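PDB 1YV1: nigerythrin from Desulfovibrio vulgaris subsp. vulgaris, which shows NADH peroxidase activity in vitro, pairing a rubredoxin-like iron centre with a hemerythrin-like diiron centre in each subunit of its homodimer. Local coordinates for residues Leu173-Gly178 with Cys192-Asp197; Asp167-His172 with Ile180-Asp185; Gly39-His44 with Ile75-Glu80; Ala125-Ala130 with Val141-Lys146. One frame throughout, in Å; residues are numbered along the deposited sequence.

Interaction 1: residues Leu173-Gly178 with Cys192-Asp197. With FE2 (Fe (II) ion), chain E.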
loop_
_atom_site.group_PDB
_atom_site.type_symbol
_atom_site.label_atom_id
_atom_site.label_comp_id
_atom_site.label_asym_id
_atom_site.label_seq_id
_atom_site.Cartn_x
_atom_site.Cartn_y
_atom_site.Cartn_z
ATOM N N LEU A 173 9.918 8.353 14.739
ATOM C CA LEU A 173 10.685 8.627 13.533
ATOM C C LEU A 173 12.188 8.498 13.731
ATOM O O LEU A 173 12.748 9.097 14.647
ATOM C CB LEU A 173 10.373 10.045 13.051
ATOM C CG LEU A 173 11.155 10.572 11.846
ATOM C CD1 LEU A 173 10.713 9.835 10.593
ATOM C CD2 LEU A 173 10.910 12.064 11.691
ATOM N N CYS A 174 12.839 7.722 12.864
ATOM C CA CYS A 174 14.287 7.553 12.932
ATOM C C CYS A 174 14.911 8.795 12.299
ATOM O O CYS A 174 14.617 9.123 11.155
ATOM C CB CYS A 174 14.727 6.314 12.154
ATOM S SG CYS A 174 16.525 6.159 12.067
ATOM N N PRO A 175 15.788 9.495 13.037
ATOM C CA PRO A 175 16.439 10.709 12.531
ATOM C C PRO A 175 17.443 10.491 11.404
ATOM O O PRO A 175 17.813 11.436 10.706
ATOM C CB PRO A 175 17.110 11.279 13.776
ATOM C CG PRO A 175 17.499 10.033 14.523
ATOM C CD PRO A 175 16.251 9.179 14.400
ATOM N N ILE A 176 17.868 9.247 11.230
ATOM C CA ILE A 176 18.859 8.922 10.215
ATOM C C ILE A 176 18.310 8.539 8.841
ATOM O O ILE A 176 18.843 8.977 7.819
ATOM C CB ILE A 176 19.787 7.786 10.722
ATOM C CG1 ILE A 176 20.477 8.222 12.021
ATOM C CG2 ILE A 176 20.825 7.441 9.673
ATOM C CD1 ILE A 176 21.292 9.491 11.886
ATOM N N CYS A 177 17.237 7.751 8.803
ATOM C CA CYS A 177 16.702 7.306 7.520
ATOM C C CYS A 177 15.233 7.610 7.252
ATOM O O CYS A 177 14.755 7.407 6.141
ATOM C CB CYS A 177 16.925 5.801 7.373
ATOM S SG CYS A 177 15.925 4.817 8.505
ATOM N N GLY A 178 14.511 8.077 8.260
ATOM C CA GLY A 178 13.107 8.384 8.043
ATOM C C GLY A 178 12.156 7.228 8.295
ATOM O O GLY A 178 10.971 7.309 7.973
ATOM N N CYS A 192 18.441 1.135 9.459
ATOM C CA CYS A 192 19.813 1.541 9.765
ATOM C C CYS A 192 20.318 1.133 11.149
ATOM O O CYS A 192 21.447 1.469 11.522
ATOM C CB CYS A 192 19.960 3.057 9.604
ATOM S SG CYS A 192 19.106 4.026 10.871
ATOM N N PHE A 193 19.485 0.422 11.904
ATOM C CA PHE A 193 19.832 -0.063 13.244
ATOM C C PHE A 193 19.943 0.999 14.336
ATOM O O PHE A 193 20.421 0.720 15.439
ATOM C CB PHE A 193 21.130 -0.882 13.187
ATOM C CG PHE A 193 20.963 -2.250 12.577
ATOM C CD1 PHE A 193 19.772 -2.618 11.955
ATOM C CD2 PHE A 193 22.003 -3.172 12.622
ATOM C CE1 PHE A 193 19.621 -3.882 11.389
ATOM C CE2 PHE A 193 21.863 -4.439 12.059
ATOM C CZ PHE A 193 20.670 -4.795 11.441
ATOM N N ARG A 194 19.494 2.209 14.036
ATOM C CA ARG A 194 19.529 3.294 15.007
ATOM C C ARG A 194 18.709 2.894 16.236
ATOM O O ARG A 194 17.553 2.499 16.115
ATOM C CB ARG A 194 18.930 4.559 14.387
ATOM C CG ARG A 194 19.099 5.820 15.218
ATOM C CD ARG A 194 20.545 6.263 15.226
ATOM N NE ARG A 194 20.699 7.635 15.700
ATOM C CZ ARG A 194 21.827 8.327 15.600
ATOM N NH1 ARG A 194 22.896 7.767 15.045
ATOM N NH2 ARG A 194 21.891 9.576 16.045
ATOM N N PRO A 195 19.306 2.972 17.437
ATOM C CA PRO A 195 18.572 2.610 18.653
ATOM C C PRO A 195 17.350 3.507 18.859
ATOM O O PRO A 195 17.357 4.682 18.492
ATOM C CB PRO A 195 19.618 2.791 19.748
ATOM C CG PRO A 195 20.886 2.417 19.044
ATOM C CD PRO A 195 20.742 3.133 17.721
ATOM N N LYS A 196 16.311 2.940 19.461
ATOM C CA LYS A 196 15.064 3.653 19.718
ATOM C C LYS A 196 15.214 4.938 20.538
ATOM O O LYS A 196 14.433 5.878 20.374
ATOM C CB LYS A 196 14.084 2.707 20.421
ATOM C CG LYS A 196 12.777 3.349 20.853
ATOM C CD LYS A 196 11.917 2.357 21.617
ATOM C CE LYS A 196 10.622 2.998 22.094
ATOM N NZ LYS A 196 9.855 2.080 22.985
ATOM N N ASP A 197 16.224 4.990 21.402
ATOM C CA ASP A 197 16.425 6.156 22.261
ATOM C C ASP A 197 16.654 7.495 21.561
ATOM O O ASP A 197 16.419 8.546 22.160
ATOM C CB ASP A 197 17.569 5.898 23.252
ATOM C CG ASP A 197 18.921 5.816 22.578
ATOM O OD1 ASP A 197 19.114 4.919 21.732
ATOM O OD2 ASP A 197 19.795 6.652 22.896
HETATM FE FE FE2 E . 16.875 4.422 10.557
#

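Interaction 2: residues Asp167-His172 with Ile180-Asp185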
loop_
_atom_site.group_PDB
_atom_site.type_symbol
_atom_site.label_atom_id
_atom_site.label_comp_id
_atom_site.label_asym_id
_atom_site.label_seq_id
_atom_site.Cartn_x
_atom_site.Cartn_y
_atom_site.Cartn_z
ATOM N N ASP A 167 -6.043 4.951 17.819
ATOM C CA ASP A 167 -5.599 4.562 19.152
ATOM C C ASP A 167 -4.647 5.642 19.644
ATOM O O ASP A 167 -4.503 6.675 18.993
ATOM C CB ASP A 167 -4.917 3.190 19.132
ATOM C CG ASP A 167 -3.817 3.097 18.101
ATOM O OD1 ASP A 167 -2.888 3.924 18.151
ATOM O OD2 ASP A 167 -3.880 2.192 17.241
ATOM N N ASP A 168 -3.998 5.419 20.783
ATOM C CA ASP A 168 -3.102 6.430 21.325
ATOM C C ASP A 168 -1.624 6.178 21.047
ATOM O O ASP A 168 -0.756 6.772 21.687
ATOM C CB ASP A 168 -3.348 6.590 22.832
ATOM C CG ASP A 168 -2.990 5.349 23.625
ATOM O OD1 ASP A 168 -2.950 4.244 23.043
ATOM O OD2 ASP A 168 -2.762 5.481 24.848
ATOM N N ASP A 169 -1.337 5.306 20.086
ATOM C CA ASP A 169 0.049 5.017 19.733
ATOM C C ASP A 169 0.723 6.251 19.161
ATOM O O ASP A 169 0.103 7.051 18.458
ATOM C CB ASP A 169 0.143 3.915 18.673
ATOM C CG ASP A 169 -0.011 2.523 19.244
ATOM O OD1 ASP A 169 -0.117 2.380 20.480
ATOM O OD2 ASP A 169 -0.021 1.566 18.443
ATOM N N LYS A 170 2.004 6.398 19.466
ATOM C CA LYS A 170 2.774 7.508 18.934
ATOM C C LYS A 170 3.537 6.951 17.741
ATOM O O LYS A 170 3.722 5.737 17.624
ATOM C CB LYS A 170 3.759 8.036 19.979
ATOM C CG LYS A 170 3.098 8.777 21.129
ATOM C CD LYS A 170 4.129 9.333 22.097
ATOM C CE LYS A 170 3.494 10.318 23.071
ATOM N NZ LYS A 170 2.939 11.512 22.365
ATOM N N PHE A 171 3.952 7.831 16.841
ATOM C CA PHE A 171 4.728 7.408 15.686
ATOM C C PHE A 171 6.165 7.834 15.943
ATOM O O PHE A 171 6.446 9.017 16.131
ATOM C CB PHE A 171 4.196 8.053 14.406
ATOM C CG PHE A 171 2.808 7.616 14.048
ATOM C CD1 PHE A 171 1.713 8.424 14.327
ATOM C CD2 PHE A 171 2.592 6.371 13.464
ATOM C CE1 PHE A 171 0.420 8.001 14.032
ATOM C CE2 PHE A 171 1.302 5.937 13.165
ATOM C CZ PHE A 171 0.215 6.754 13.451
ATOM N N HIS A 172 7.065 6.857 15.968
ATOM C CA HIS A 172 8.474 7.119 16.226
ATOM C C HIS A 172 9.255 7.217 14.925
ATOM O O HIS A 172 9.255 6.292 14.115
ATOM C CB HIS A 172 9.031 6.016 17.120
ATOM C CG HIS A 172 8.371 5.953 18.462
ATOM N ND1 HIS A 172 8.605 6.888 19.447
ATOM C CD2 HIS A 172 7.446 5.100 18.964
ATOM C CE1 HIS A 172 7.853 6.614 20.499
ATOM N NE2 HIS A 172 7.140 5.535 20.232
ATOM N N ILE A 180 9.597 4.928 10.154
ATOM C CA ILE A 180 8.561 5.278 11.118
ATOM C C ILE A 180 7.972 4.016 11.716
ATOM O O ILE A 180 7.628 3.078 10.995
ATOM C CB ILE A 180 7.414 6.087 10.468
ATOM C CG1 ILE A 180 7.942 7.447 10.006
ATOM C CG2 ILE A 180 6.257 6.269 11.464
ATOM C CD1 ILE A 180 6.937 8.248 9.212
ATOM N N HIS A 181 7.866 4.003 13.040
ATOM C CA HIS A 181 7.294 2.868 13.745
ATOM C C HIS A 181 6.064 3.332 14.516
ATOM O O HIS A 181 6.063 4.411 15.107
ATOM C CB HIS A 181 8.303 2.273 14.729
ATOM C CG HIS A 181 7.938 0.899 15.194
ATOM N ND1 HIS A 181 8.290 -0.237 14.499
ATOM C CD2 HIS A 181 7.199 0.481 16.249
ATOM C CE1 HIS A 181 7.785 -1.297 15.105
ATOM N NE2 HIS A 181 7.118 -0.888 16.169
ATOM N N LYS A 182 5.011 2.522 14.495
ATOM C CA LYS A 182 3.792 2.849 15.221
ATOM C C LYS A 182 3.793 2.044 16.513
ATOM O O LYS A 182 3.804 0.815 16.488
ATOM C CB LYS A 182 2.548 2.494 14.397
ATOM C CG LYS A 182 1.236 2.749 15.139
ATOM C CD LYS A 182 0.030 2.467 14.258
ATOM C CE LYS A 182 -1.283 2.723 14.995
ATOM N NZ LYS A 182 -1.498 1.763 16.115
ATOM N N GLY A 183 3.796 2.737 17.645
ATOM C CA GLY A 183 3.802 2.035 18.914
ATOM C C GLY A 183 5.184 1.924 19.532
ATOM O O GLY A 183 6.179 2.353 18.945
ATOM N N GLU A 184 5.240 1.318 20.713
ATOM C CA GLU A 184 6.485 1.162 21.460
ATOM C C GLU A 184 7.217 -0.157 21.258
ATOM O O GLU A 184 8.379 -0.288 21.646
ATOM C CB GLU A 184 6.199 1.315 22.955
ATOM C CG GLU A 184 5.496 2.596 23.319
ATOM C CD GLU A 184 6.282 3.811 22.891
ATOM O OE1 GLU A 184 7.473 3.906 23.259
ATOM O OE2 GLU A 184 5.708 4.669 22.186
ATOM N N ASP A 185 6.545 -1.128 20.655
ATOM C CA ASP A 185 7.124 -2.453 20.461
ATOM C C ASP A 185 8.285 -2.595 19.476
ATOM O O ASP A 185 8.160 -3.270 18.455
ATOM C CB ASP A 185 6.012 -3.440 20.089
ATOM C CG ASP A 185 6.485 -4.878 20.100
ATOM O OD1 ASP A 185 7.122 -5.282 21.098
ATOM O OD2 ASP A 185 6.218 -5.606 19.120
HETATM O O HOH W 1 2.498 0.350 21.605
HETATM O O HOH W 2 3.272 4.679 21.410
#

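Interaction 3: residues Gly39-His44 with Ile75-Glu80. With FE2 (Fe (II) ion), chain C.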
loop_
_atom_site.group_PDB
_atom_site.type_symbol
_atom_site.label_atom_id
_atom_site.label_comp_id
_atom_site.label_asym_id
_atom_site.label_seq_id
_atom_site.Cartn_x
_atom_site.Cartn_y
_atom_site.Cartn_z
ATOM N N GLY A 39 11.072 15.991 -5.743
ATOM C CA GLY A 39 9.974 15.108 -5.383
ATOM C C GLY A 39 9.746 15.063 -3.884
ATOM O O GLY A 39 8.605 15.051 -3.420
ATOM N N GLU A 40 10.838 15.034 -3.126
ATOM C CA GLU A 40 10.775 14.999 -1.669
ATOM C C GLU A 40 10.153 16.288 -1.144
ATOM O O GLU A 40 9.382 16.278 -0.182
ATOM C CB GLU A 40 12.163 14.813 -1.058
ATOM C CG GLU A 40 12.822 13.488 -1.368
ATOM C CD GLU A 40 12.270 12.375 -0.498
ATOM O OE1 GLU A 40 11.635 12.689 0.524
ATOM O OE2 GLU A 40 12.486 11.194 -0.842
ATOM N N THR A 41 10.518 17.399 -1.776
ATOM C CA THR A 41 10.006 18.705 -1.386
ATOM C C THR A 41 8.504 18.734 -1.637
ATOM O O THR A 41 7.739 19.267 -0.833
ATOM C CB THR A 41 10.706 19.824 -2.184
ATOM O OG1 THR A 41 12.119 19.746 -1.967
ATOM C CG2 THR A 41 10.217 21.194 -1.734
ATOM N N GLY A 42 8.084 18.149 -2.755
ATOM C CA GLY A 42 6.668 18.101 -3.063
ATOM C C GLY A 42 5.946 17.232 -2.049
ATOM O O GLY A 42 4.844 17.558 -1.609
ATOM N N ALA A 43 6.572 16.121 -1.670
ATOM C CA ALA A 43 5.979 15.206 -0.700
ATOM C C ALA A 43 5.814 15.885 0.657
ATOM O O ALA A 43 4.778 15.741 1.309
ATOM C CB ALA A 43 6.843 13.951 -0.560
ATOM N N HIS A 44 6.830 16.631 1.079
ATOM C CA HIS A 44 6.759 17.320 2.359
ATOM C C HIS A 44 5.612 18.326 2.378
ATOM O O HIS A 44 4.882 18.427 3.365
ATOM C CB HIS A 44 8.080 18.032 2.659
ATOM C CG HIS A 44 8.065 18.800 3.942
ATOM N ND1 HIS A 44 7.551 20.075 4.040
ATOM C CD2 HIS A 44 8.442 18.448 5.194
ATOM C CE1 HIS A 44 7.612 20.475 5.298
ATOM N NE2 HIS A 44 8.149 19.506 6.019
ATOM N N ILE A 75 14.184 14.594 6.129
ATOM C CA ILE A 75 15.421 13.881 6.423
ATOM C C ILE A 75 16.038 13.440 5.092
ATOM O O ILE A 75 17.247 13.555 4.883
ATOM C CB ILE A 75 15.148 12.637 7.305
ATOM C CG1 ILE A 75 14.735 13.091 8.708
ATOM C CG2 ILE A 75 16.381 11.747 7.361
ATOM C CD1 ILE A 75 14.244 11.963 9.600
ATOM N N HIS A 76 15.199 12.939 4.191
ATOM C CA HIS A 76 15.672 12.495 2.881
ATOM C C HIS A 76 16.257 13.669 2.109
ATOM O O HIS A 76 17.286 13.531 1.450
ATOM C CB HIS A 76 14.521 11.859 2.102
ATOM C CG HIS A 76 13.994 10.612 2.740
ATOM N ND1 HIS A 76 12.782 10.051 2.397
ATOM C CD2 HIS A 76 14.511 9.825 3.714
ATOM C CE1 HIS A 76 12.574 8.975 3.134
ATOM N NE2 HIS A 76 13.608 8.815 3.941
ATOM N N ILE A 77 15.600 14.821 2.197
ATOM C CA ILE A 77 16.083 16.026 1.527
ATOM C C ILE A 77 17.464 16.394 2.065
ATOM O O ILE A 77 18.360 16.761 1.304
ATOM C CB ILE A 77 15.116 17.212 1.751
ATOM C CG1 ILE A 77 13.807 16.957 0.999
ATOM C CG2 ILE A 77 15.758 18.512 1.285
ATOM C CD1 ILE A 77 12.694 17.927 1.341
ATOM N N GLY A 78 17.637 16.285 3.379
ATOM C CA GLY A 78 18.917 16.612 3.979
ATOM C C GLY A 78 20.033 15.717 3.471
ATOM O O GLY A 78 21.138 16.184 3.188
ATOM N N LEU A 79 19.745 14.426 3.350
ATOM C CA LEU A 79 20.737 13.465 2.881
ATOM C C LEU A 79 21.121 13.718 1.430
ATOM O O LEU A 79 22.299 13.683 1.072
ATOM C CB LEU A 79 20.196 12.036 3.009
ATOM C CG LEU A 79 19.856 11.514 4.407
ATOM C CD1 LEU A 79 19.250 10.122 4.299
ATOM C CD2 LEU A 79 21.108 11.487 5.259
ATOM N N GLU A 80 20.122 13.973 0.596
ATOM C CA GLU A 80 20.354 14.206 -0.823
ATOM C C GLU A 80 20.985 15.570 -1.091
ATOM O O GLU A 80 21.844 15.702 -1.963
ATOM C CB GLU A 80 19.028 14.043 -1.576
ATOM C CG GLU A 80 18.385 12.690 -1.266
ATOM C CD GLU A 80 17.005 12.500 -1.864
ATOM O OE1 GLU A 80 16.285 13.496 -2.076
ATOM O OE2 GLU A 80 16.631 11.327 -2.098
HETATM FE FE FE2 C . 11.236 10.518 0.976
HETATM O O HOH W 3 9.592 10.996 -0.649
#

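Interaction 4: residues Ala125-Ala130 with Val141-Lys146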
loop_
_atom_site.group_PDB
_atom_site.type_symbol
_atom_site.label_atom_id
_atom_site.label_comp_id
_atom_site.label_asym_id
_atom_site.label_seq_id
_atom_site.Cartn_x
_atom_site.Cartn_y
_atom_site.Cartn_z
ATOM N N ALA A 125 15.507 3.049 -9.887
ATOM C CA ALA A 125 16.100 3.531 -11.134
ATOM C C ALA A 125 17.325 4.382 -10.828
ATOM O O ALA A 125 18.375 4.226 -11.453
ATOM C CB ALA A 125 15.086 4.348 -11.919
ATOM N N PHE A 126 17.187 5.286 -9.864
ATOM C CA PHE A 126 18.292 6.159 -9.480
ATOM C C PHE A 126 19.440 5.380 -8.841
ATOM O O PHE A 126 20.608 5.716 -9.032
ATOM C CB PHE A 126 17.803 7.249 -8.517
ATOM C CG PHE A 126 16.907 8.281 -9.155
ATOM C CD1 PHE A 126 16.312 9.267 -8.378
ATOM C CD2 PHE A 126 16.662 8.278 -10.528
ATOM C CE1 PHE A 126 15.487 10.238 -8.952
ATOM C CE2 PHE A 126 15.840 9.243 -11.112
ATOM C CZ PHE A 126 15.252 10.226 -10.322
ATOM N N ILE A 127 19.110 4.339 -8.081
ATOM C CA ILE A 127 20.134 3.522 -7.444
ATOM C C ILE A 127 20.990 2.824 -8.498
ATOM O O ILE A 127 22.218 2.820 -8.410
ATOM C CB ILE A 127 19.503 2.455 -6.510
ATOM C CG1 ILE A 127 18.941 3.139 -5.261
ATOM C CG2 ILE A 127 20.543 1.415 -6.112
ATOM C CD1 ILE A 127 18.102 2.241 -4.380
ATOM N N ARG A 128 20.343 2.237 -9.500
ATOM C CA ARG A 128 21.083 1.541 -10.542
ATOM C C ARG A 128 21.944 2.487 -11.372
ATOM O O ARG A 128 23.044 2.118 -11.784
ATOM C CB ARG A 128 20.122 0.762 -11.446
ATOM C CG ARG A 128 19.394 -0.374 -10.733
ATOM C CD ARG A 128 20.364 -1.364 -10.103
ATOM N NE ARG A 128 19.664 -2.484 -9.475
ATOM C CZ ARG A 128 20.262 -3.464 -8.807
ATOM N NH1 ARG A 128 21.581 -3.475 -8.667
ATOM N NH2 ARG A 128 19.536 -4.445 -8.281
ATOM N N LYS A 129 21.458 3.700 -11.614
ATOM C CA LYS A 129 22.237 4.661 -12.392
ATOM C C LYS A 129 23.446 5.107 -11.576
ATOM O O LYS A 129 24.529 5.319 -12.123
ATOM C CB LYS A 129 21.380 5.874 -12.779
ATOM C CG LYS A 129 22.087 6.881 -13.691
ATOM C CD LYS A 129 22.593 6.220 -14.972
ATOM C CE LYS A 129 23.237 7.225 -15.922
ATOM N NZ LYS A 129 22.237 8.093 -16.609
ATOM N N ALA A 130 23.267 5.245 -10.266
ATOM C CA ALA A 130 24.370 5.648 -9.396
ATOM C C ALA A 130 25.441 4.559 -9.382
ATOM O O ALA A 130 26.636 4.853 -9.347
ATOM C CB ALA A 130 23.863 5.906 -7.978
ATOM N N VAL A 141 22.466 6.870 -0.139
ATOM C CA VAL A 141 21.383 7.803 0.144
ATOM C C VAL A 141 20.070 7.339 -0.486
ATOM O O VAL A 141 19.032 7.302 0.176
ATOM C CB VAL A 141 21.731 9.214 -0.370
ATOM C CG1 VAL A 141 20.509 10.106 -0.324
ATOM C CG2 VAL A 141 22.845 9.809 0.480
ATOM N N PHE A 142 20.120 6.984 -1.766
ATOM C CA PHE A 142 18.933 6.524 -2.481
ATOM C C PHE A 142 18.368 5.250 -1.864
ATOM O O PHE A 142 17.153 5.057 -1.834
ATOM C CB PHE A 142 19.272 6.264 -3.953
ATOM C CG PHE A 142 19.475 7.511 -4.771
ATOM C CD1 PHE A 142 20.352 7.501 -5.850
ATOM C CD2 PHE A 142 18.758 8.673 -4.502
ATOM C CE1 PHE A 142 20.512 8.624 -6.652
ATOM C CE2 PHE A 142 18.911 9.803 -5.301
ATOM C CZ PHE A 142 19.794 9.776 -6.382
ATOM N N THR A 143 19.251 4.377 -1.389
ATOM C CA THR A 143 18.823 3.129 -0.764
ATOM C C THR A 143 18.033 3.408 0.509
ATOM O O THR A 143 16.964 2.838 0.721
ATOM C CB THR A 143 20.025 2.237 -0.409
ATOM O OG1 THR A 143 20.664 1.799 -1.615
ATOM C CG2 THR A 143 19.572 1.024 0.387
ATOM N N ARG A 144 18.562 4.285 1.355
ATOM C CA ARG A 144 17.889 4.619 2.601
ATOM C C ARG A 144 16.512 5.234 2.358
ATOM O O ARG A 144 15.536 4.864 3.015
ATOM C CB ARG A 144 18.768 5.567 3.425
ATOM C CG ARG A 144 19.976 4.875 4.061
ATOM C CD ARG A 144 19.521 3.874 5.112
ATOM N NE ARG A 144 20.590 3.015 5.626
ATOM C CZ ARG A 144 21.577 3.417 6.425
ATOM N NH1 ARG A 144 21.659 4.678 6.821
ATOM N NH2 ARG A 144 22.477 2.540 6.850
ATOM N N ALA A 145 16.427 6.168 1.418
ATOM C CA ALA A 145 15.151 6.796 1.103
ATOM C C ALA A 145 14.184 5.734 0.576
ATOM O O ALA A 145 13.045 5.646 1.028
ATOM C CB ALA A 145 15.347 7.897 0.066
ATOM N N LYS A 146 14.656 4.926 -0.371
ATOM C CA LYS A 146 13.854 3.860 -0.974
ATOM C C LYS A 146 13.229 2.939 0.071
ATOM O O LYS A 146 12.036 2.635 0.008
ATOM C CB LYS A 146 14.727 3.049 -1.945
ATOM C CG LYS A 146 14.065 1.826 -2.595
ATOM C CD LYS A 146 14.200 0.580 -1.721
ATOM C CE LYS A 146 13.755 -0.695 -2.449
ATOM N NZ LYS A 146 12.283 -0.741 -2.706
#

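Interaction 1: residues Leu173-Gly178 with Cys192-Asp197
C174 and C177 from one loop and C192 from the other bind the same iron, so the two loops meet at a metal ion. Each of the three SG atoms lies 2.3 Å from the FE atom, and C189 supplies the fourth thiolate: the Cys4 site of the rubredoxin-like domain. The shared iron sets the sulfur spacing: C174 SG lies 3.6 Å from C192 SG. The cysteines do not reach inward alike. In C174 the sulfur swings opposite the backbone N (chi1 174°), whereas in C177 and C192 it stands between the backbone N and the carbonyl carbon, with chi1 close to 70° in both. Backbone N-H groups address the sulfurs as well: I176 N donates to C174 SG at 3.5 Å, and R194 N makes a weak hydrogen bond to C192 SG. Beside the metal, R194 and I176 cross at about a right angle. The arginine sends CB past C174 SG at 3.7 Å, then bends at chi2 (71°) to bring one face of its guanidinium against the isoleucine, whose CG1 sits over that face toward the rim, 3.7 Å from R194 NE. That NE bonds to T198, beyond the segment, while P175 CG approaches the same group obliquely. A branched aliphatic chain suits I176, since its CB and CG2 also lie against C192 SG. Thiolates are soft, electron-rich ligands well matched to iron, and N-H donors directed at them would be expected to spread their negative charge and help tune the redox potential, consistent with an electron-transfer role for this centre.

Interaction 2: residues Asp167-His172 with Ile180-Asp185
H172 and H181 exchange a pair of backbone hydrogen bonds, H172 N to H181 O at 2.8 Å and H181 N to H172 O at 2.9 Å, and these hold the tight side of the contact. Next to them F171 faces K182 in a non-hydrogen-bonded pair, its ring alongside the lysine's methylenes, with CE2 3.8 Å from K182 CG. F171 CB also packs on I180 CG2, and helix 60-87 lies against the ring. This is the antiparallel hairpin of strands 171-173 and 180-182 in the rubredoxin-like domain; G183, with a positive phi of 98°, turns the chain away and still gives its N-H to K170 O. From the tight side the buried H172 reaches out to the exposed E184, NE2 donating to OE2 at 2.6 Å, in the imidazole plane but from above the carboxylate plane. Here the contact becomes polar and more open: a water bridges that same oxygen to K170 N. K182, extended until its last bend at chi4 (-67°), brings NZ to D167 OD2 (2.7 Å) and D169 OD2 (2.8 Å), a length of chain well suited to joining two acids. D167 OD1 closes an Asx turn with D169 N, and its OD2 also pairs with K2 of the second subunit.

Interaction 3: residues Gly39-His44 with Ile75-Glu80
The diiron site of the ferritin-like four-helix bundle takes two of the residues that bind one iron from this contact, where helices 29-56 and 60-87 run antiparallel. Over the short segments the axes approach to 9.5 Å at 160°. E40 chelates the iron with both carboxylate oxygens, OE1 at 2.2 Å and OE2 at 2.3 Å from FE, and H76 adds ND1 at 2.1 Å. The carboxylate stands nearly perpendicular to the imidazole (89°), at the edge of the ring; E40's chain bends at chi2 (-79°) to turn it there. Glutamate suits the place because it can bind a metal with one oxygen or two, while histidine supplies a single ring nitrogen. E73 and E149 furnish further ligands, and a water binds FE at 2.4 Å. Second-shell bonds fix the first shell: Y123 OH bonds to both E40 OE2 and E80 OE2, and H76 NE2 bonds to C177 O of the rubredoxin-like domain. Away from the metal, the CG1-CD1 arm of I77 lies against E40 and crosses T41 at about a right angle: I77 CG1 lies 3.4 Å from E40 CB, and I77 CD1 3.8 Å from T41 OG1.

Interaction 4: residues Ala125-Ala130 with Val141-Lys146
F142 presents one face of its ring to F126 CB, which sits 3.7 Å from the ring centroid and 18° off the normal, a CH-pi contact offset toward the rim. The closest approach in this pair is F126 CB to F142 CE1, at 3.6 Å. The rings themselves meet obliquely, their planes at 46° and centroids 5.5 Å apart, so that F126 CD1 lies near F142 CZ without either ring stacking on the other. A130 CB takes the edge of the F142 ring, where a small methyl fits one helical turn beyond F126. Nearer the backbone, I127 slides past F142 in the opposite direction, bringing I127 CG1 to 3.4 Å from F142 CB. With CG1 placed opposite the carbonyl carbon, the rest of the isoleucine extends across to T143, where I127 CD1 stands 3.8 Å from T143 OG1. That hydroxyl is bonded to V139 O one turn earlier in its own helix, which satisfies it and probably makes its burial beside I127 CD1 tolerable. Slightly farther out, I127 CD1 reaches K146 CB, whose amine turns away from the contact toward F16 in a cation-pi interaction. No hydrogen bond crosses between the segments; flat aromatic and branched aliphatic groups fill the interface between antiparallel helices whose local axes approach to 9.3 Å at 163°. This is a core seam of the ferritin-like bundle, joining helices 104-132 and 136-161, with L33 of helix 29-56 against F142, N32 of that helix against F126, and L79 and L83 of helix 60-87 against V141.

Interactions 3 and 4 are buried seams between antiparallel helices of the ferritin-like bundle, yet interaction 3 is built round metal ligands and interaction 4 round hydrocarbon. Interactions 1 and 2 share the smaller rubredoxin-like domain and are only partly buried: thiolates dominate the first, strand pairing and surface salt bridges the second, and the salt bridge from K196 to E184 joins them. Interaction 1 also meets both bundle seams: the probable C177-H76 bond links the two iron environments, while R144 packs on C192. Interaction 2 touches neither seam, its nearest atoms being about 8 Å from interaction 3.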